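Local coordinates for anopheles Plasmodium-responsive Leucine-rich repeat protein 1B (PDB 4XGO) that probably takes part in the mosquito's response to Plasmodium by binding partner proteins, such as the leucine-rich repeat protein LRIM1, this piece being its leucine-rich repeat domain, at residues K96-S101 with T118-N123; P88-N93 with D112-A117. One frame throughout, in Å; residues are numbered along the deposited sequence. Where two conformers were deposited one is given.

Along the chain the four segments come in the order 88-93, 96-101, 112-117, 118-123, so the loops closed by the two contacts cross: 88-93 waits for 112-117 in contact 2, and 96-101 waits for 118-123 in contact 1. Each contact thus closes one full coil of the leucine-rich repeat solenoid and sets it against the next. Contact 2 joins the turns on the back of the coils; contact 1 joins the stretches that lead from those turns into strands 99-101 and 123-125, up to the first residue of the second strand. They meet in the interior, where Met-100 touches Phe-91 and Phe-115, and Leu-121 packs on Phe-115.

Contact 1 of 2, residues K96-S101 with T118-N123; sequences KLTMMS and TTALQN. Unlike the reference sequence in segment 96-101: Met-100 (reference Leu).
Thr-98 O is the hub, taking two backbone donors from the neighbouring coil. Asn-123 N comes to Thr-98 O in the carbonyl plane at 3.0 Å, whereas Gln-122 N reaches the same Thr-98 O at 2.9 Å from above that plane. Two residues on, Met-100 N points back at Asn-123 O almost straight along its C=O axis, 3.0 Å away. Met-99 and Asn-123 are thereby paired in parallel, and a CA-H...O contact from Met-99 CA to the same Asn-123 O accompanies the bond. On the face that these two share, the Met-99 chain runs out with CG anti to the backbone N and then bends at chi3 (-70°), so that CE passes slantwise over Asn-123 CB at 3.7 Å. A water next to them is held by Thr-98 OG1 at 2.7 Å and, weakly, by Asn-123 ND2. On the inner side, Leu-121 CG stands anti to its backbone N (chi1 180°), so that CD1 lies beneath the 98-99 peptide, 3.7 Å from Thr-98 O and 4.1 Å from Met-100 CB. Leu-97 and Thr-118 run alongside each other, CD2 against CG2. Further out, a type I turn from Thr-118 to Leu-121 sets the approach of the second segment, and Thr-118 OG1 is tied to Phe-115 O. Thr-74 O in the preceding coil takes a bond from Thr-98 OG1. This is the stacking of successive coils in a leucine-rich repeat solenoid: short parallel strands lining the concave face, with Leu-97, Met-100 and Leu-121 turned to the interior.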
# COMPACT_ATOMS: atom_id res chain seq x y z
N LYS A 96 -15.99 -21.53 -18.39
CA LYS A 96 -15.81 -20.48 -19.37
C LYS A 96 -14.82 -19.43 -18.89
O LYS A 96 -14.58 -18.49 -19.62
CB LYS A 96 -17.14 -19.79 -19.71
CG LYS A 96 -18.28 -20.74 -20.06
CD LYS A 96 -17.95 -21.63 -21.24
CE LYS A 96 -19.11 -22.56 -21.60
NZ LYS A 96 -20.39 -21.82 -21.76
N LEU A 97 -14.26 -19.61 -17.69
CA LEU A 97 -13.36 -18.60 -17.11
C LEU A 97 -12.15 -18.39 -17.98
O LEU A 97 -11.43 -19.36 -18.27
CB LEU A 97 -12.92 -19.05 -15.72
CG LEU A 97 -12.25 -18.03 -14.81
CD1 LEU A 97 -13.17 -16.89 -14.43
CD2 LEU A 97 -11.75 -18.76 -13.58
N THR A 98 -11.90 -17.15 -18.38
CA THR A 98 -10.73 -16.79 -19.19
C THR A 98 -9.72 -15.90 -18.47
O THR A 98 -8.55 -15.89 -18.86
CB THR A 98 -11.12 -16.13 -20.52
OG1 THR A 98 -11.64 -14.80 -20.29
CG2 THR A 98 -12.15 -16.99 -21.23
N MET A 99 -10.19 -15.14 -17.48
CA MET A 99 -9.34 -14.25 -16.69
C MET A 99 -9.72 -14.35 -15.23
O MET A 99 -10.89 -14.23 -14.86
CB MET A 99 -9.49 -12.79 -17.12
CG MET A 99 -8.83 -11.81 -16.15
SD MET A 99 -8.79 -10.15 -16.81
CE MET A 99 -7.59 -10.30 -18.12
N MET A 100 -8.71 -14.57 -14.40
CA MET A 100 -8.91 -14.65 -12.97
C MET A 100 -7.82 -13.84 -12.31
O MET A 100 -6.63 -14.14 -12.50
CB MET A 100 -8.90 -16.11 -12.52
CG MET A 100 -9.66 -16.37 -11.23
SD MET A 100 -8.82 -15.75 -9.77
CE MET A 100 -7.50 -16.93 -9.54
N SER A 101 -8.21 -12.83 -11.55
CA SER A 101 -7.26 -12.01 -10.86
C SER A 101 -7.48 -12.08 -9.37
O SER A 101 -8.59 -11.85 -8.88
CB SER A 101 -7.37 -10.57 -11.38
OG SER A 101 -6.24 -9.83 -11.04
N THR A 118 -11.21 -25.24 -15.76
CA THR A 118 -11.04 -23.97 -16.46
C THR A 118 -10.07 -24.09 -17.61
O THR A 118 -9.00 -23.46 -17.63
CB THR A 118 -10.61 -22.85 -15.50
OG1 THR A 118 -9.32 -23.14 -14.94
CG2 THR A 118 -11.64 -22.70 -14.39
N THR A 119 -10.49 -24.85 -18.63
CA THR A 119 -9.62 -25.18 -19.76
C THR A 119 -9.50 -24.06 -20.80
O THR A 119 -8.84 -24.25 -21.84
CB THR A 119 -10.06 -26.52 -20.42
OG1 THR A 119 -11.43 -26.44 -20.82
CG2 THR A 119 -9.88 -27.66 -19.44
N ALA A 120 -10.12 -22.92 -20.54
CA ALA A 120 -9.97 -21.74 -21.38
C ALA A 120 -9.28 -20.60 -20.64
O ALA A 120 -9.27 -19.47 -21.14
CB ALA A 120 -11.33 -21.24 -21.86
N LEU A 121 -8.74 -20.88 -19.46
CA LEU A 121 -8.13 -19.82 -18.65
C LEU A 121 -6.86 -19.30 -19.33
O LEU A 121 -5.89 -20.03 -19.50
CB LEU A 121 -7.82 -20.34 -17.24
CG LEU A 121 -7.16 -19.34 -16.25
CD1 LEU A 121 -8.08 -18.17 -15.97
CD2 LEU A 121 -6.78 -20.02 -14.95
N GLN A 122 -6.86 -18.02 -19.72
CA GLN A 122 -5.72 -17.47 -20.44
C GLN A 122 -4.92 -16.46 -19.65
O GLN A 122 -3.73 -16.31 -19.90
CB GLN A 122 -6.17 -16.79 -21.74
CG GLN A 122 -6.69 -17.74 -22.79
CD GLN A 122 -6.68 -17.13 -24.17
OE1 GLN A 122 -6.02 -16.10 -24.42
NE2 GLN A 122 -7.44 -17.72 -25.07
N ASN A 123 -5.57 -15.75 -18.74
CA ASN A 123 -4.94 -14.65 -18.02
C ASN A 123 -5.09 -14.88 -16.52
O ASN A 123 -6.21 -14.94 -16.01
CB ASN A 123 -5.56 -13.32 -18.45
CG ASN A 123 -5.42 -13.07 -19.95
OD1 ASN A 123 -4.34 -12.74 -20.44
ND2 ASN A 123 -6.51 -13.24 -20.68
O HOH W 1 -9.72 -12.87 -20.53

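Contact 2 of 2, residues P88-N93 with D112-A117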
# COMPACT_ATOMS: atom_id res chain seq x y z
N PRO A 88 -11.56 -26.57 -2.15
CA PRO A 88 -11.68 -27.51 -3.27
C PRO A 88 -13.01 -27.32 -3.99
O PRO A 88 -14.05 -27.15 -3.34
CB PRO A 88 -11.56 -28.90 -2.61
CG PRO A 88 -11.76 -28.67 -1.14
CD PRO A 88 -11.35 -27.25 -0.86
N GLY A 89 -12.95 -27.29 -5.32
CA GLY A 89 -14.11 -27.20 -6.16
C GLY A 89 -14.53 -25.77 -6.48
O GLY A 89 -15.57 -25.55 -7.10
N ILE A 90 -13.74 -24.79 -6.06
CA ILE A 90 -14.13 -23.39 -6.23
C ILE A 90 -14.45 -23.04 -7.70
O ILE A 90 -15.42 -22.32 -7.96
CB ILE A 90 -13.07 -22.42 -5.64
CG1 ILE A 90 -13.58 -20.98 -5.62
CG2 ILE A 90 -11.75 -22.53 -6.39
CD1 ILE A 90 -14.76 -20.76 -4.69
N PHE A 91 -13.67 -23.57 -8.65
CA PHE A 91 -13.90 -23.32 -10.08
C PHE A 91 -14.40 -24.53 -10.86
O PHE A 91 -14.31 -24.58 -12.10
CB PHE A 91 -12.64 -22.75 -10.74
CG PHE A 91 -12.13 -21.50 -10.09
CD1 PHE A 91 -12.98 -20.44 -9.79
CD2 PHE A 91 -10.79 -21.37 -9.76
CE1 PHE A 91 -12.52 -19.29 -9.17
CE2 PHE A 91 -10.31 -20.22 -9.14
CZ PHE A 91 -11.18 -19.18 -8.85
N HIS A 92 -14.98 -25.51 -10.17
CA HIS A 92 -15.41 -26.73 -10.84
C HIS A 92 -16.54 -26.48 -11.85
O HIS A 92 -16.67 -27.20 -12.86
CB HIS A 92 -15.87 -27.75 -9.81
CG HIS A 92 -16.43 -29.00 -10.42
ND1 HIS A 92 -15.65 -29.91 -11.10
CD2 HIS A 92 -17.70 -29.47 -10.47
CE1 HIS A 92 -16.41 -30.91 -11.52
NE2 HIS A 92 -17.66 -30.66 -11.15
N ASN A 93 -17.38 -25.48 -11.57
CA ASN A 93 -18.55 -25.21 -12.38
C ASN A 93 -18.43 -23.89 -13.14
O ASN A 93 -19.45 -23.32 -13.55
CB ASN A 93 -19.79 -25.21 -11.49
CG ASN A 93 -20.04 -26.55 -10.83
OD1 ASN A 93 -19.85 -26.71 -9.62
ND2 ASN A 93 -20.40 -27.55 -11.64
N ASP A 112 -3.27 -28.31 -6.93
CA ASP A 112 -3.12 -28.73 -8.31
C ASP A 112 -4.43 -28.94 -9.09
O ASP A 112 -4.41 -28.86 -10.31
CB ASP A 112 -2.24 -29.98 -8.40
CG ASP A 112 -0.79 -29.70 -8.05
OD1 ASP A 112 -0.40 -28.54 -7.75
OD2 ASP A 112 -0.01 -30.68 -8.11
N ASP A 113 -5.55 -29.20 -8.41
CA ASP A 113 -6.84 -29.40 -9.10
C ASP A 113 -7.67 -28.10 -9.27
O ASP A 113 -8.75 -28.12 -9.86
CB ASP A 113 -7.66 -30.53 -8.46
CG ASP A 113 -8.07 -30.26 -7.01
OD1 ASP A 113 -7.71 -29.20 -6.43
OD2 ASP A 113 -8.74 -31.15 -6.43
N THR A 114 -7.13 -26.98 -8.81
CA THR A 114 -7.88 -25.72 -8.76
C THR A 114 -8.41 -25.35 -10.15
O THR A 114 -9.58 -24.96 -10.30
CB THR A 114 -7.00 -24.58 -8.20
OG1 THR A 114 -6.60 -24.93 -6.87
CG2 THR A 114 -7.76 -23.27 -8.14
N PHE A 115 -7.57 -25.52 -11.17
CA PHE A 115 -7.90 -25.07 -12.53
C PHE A 115 -8.17 -26.21 -13.52
O PHE A 115 -8.03 -26.05 -14.73
CB PHE A 115 -6.77 -24.14 -13.03
CG PHE A 115 -6.63 -22.89 -12.20
CD1 PHE A 115 -7.62 -21.92 -12.22
CD2 PHE A 115 -5.50 -22.68 -11.41
CE1 PHE A 115 -7.50 -20.77 -11.46
CE2 PHE A 115 -5.38 -21.53 -10.65
CZ PHE A 115 -6.38 -20.58 -10.67
N GLN A 116 -8.61 -27.37 -13.00
CA GLN A 116 -8.90 -28.53 -13.86
C GLN A 116 -10.00 -28.26 -14.89
O GLN A 116 -9.85 -28.66 -16.04
CB GLN A 116 -9.29 -29.76 -13.03
CG GLN A 116 -9.88 -30.89 -13.88
CD GLN A 116 -9.96 -32.22 -13.15
OE1 GLN A 116 -10.37 -32.28 -11.98
NE2 GLN A 116 -9.60 -33.29 -13.85
N ALA A 117 -11.07 -27.60 -14.47
CA ALA A 117 -12.24 -27.39 -15.32
C ALA A 117 -12.11 -26.14 -16.17
O ALA A 117 -12.81 -25.99 -17.17
CB ALA A 117 -13.50 -27.33 -14.48
O HOH W 2 -10.52 -27.29 -6.59
O HOH W 3 -11.48 -25.49 -8.53
O HOH W 4 -11.47 -26.09 -12.06
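Phe-91 and Phe-115 start from nearly the same torsion: in each, CG stands anti to the carbonyl carbon, beside the backbone N (chi1 -56° and -62°), and with the matching turns beneath them this sends both rings the same way into the interior. The turns belong to two successive coils of the leucine-rich repeat solenoid, and each phenylalanine is the third residue of a type I turn, Gly-89 to His-92 and Asp-113 to Gln-116. The planes of the Phe-91 and Phe-115 rings are tilted by 18°, and the rings are offset enough to leave little overlap; their centroids lie 5.7 Å apart, and the touch is made by Phe-91 CE2 and Phe-115 CE1 at 3.7 Å. Thr-114 fits in beside them: its CG2, anti to the backbone N, sits over the centre of the Phe-115 ring and meets Phe-91 CD2 at 3.9 Å, while its OG1 is turned to Glu-111 O. The backbones of the turns stay too far apart for direct bonding, and ordered water bridges them instead. Thr-114 O receives a hydrogen from each of two waters; one of these accepts from Phe-91 N at 2.9 Å, and the other accepts from Ala-117 N while giving a weak bond to Phe-91 O. A third water takes the hydrogen of Gly-89 N and reaches Asp-113 OD1 only weakly. Thr-114 O also lies at the edge of the Phe-91 ring, near its plane. Where the coils draw closer, Ala-117 points its methyl at two carbonyls, with CB 3.6 Å from His-92 O and 3.7 Å from Phe-91 O.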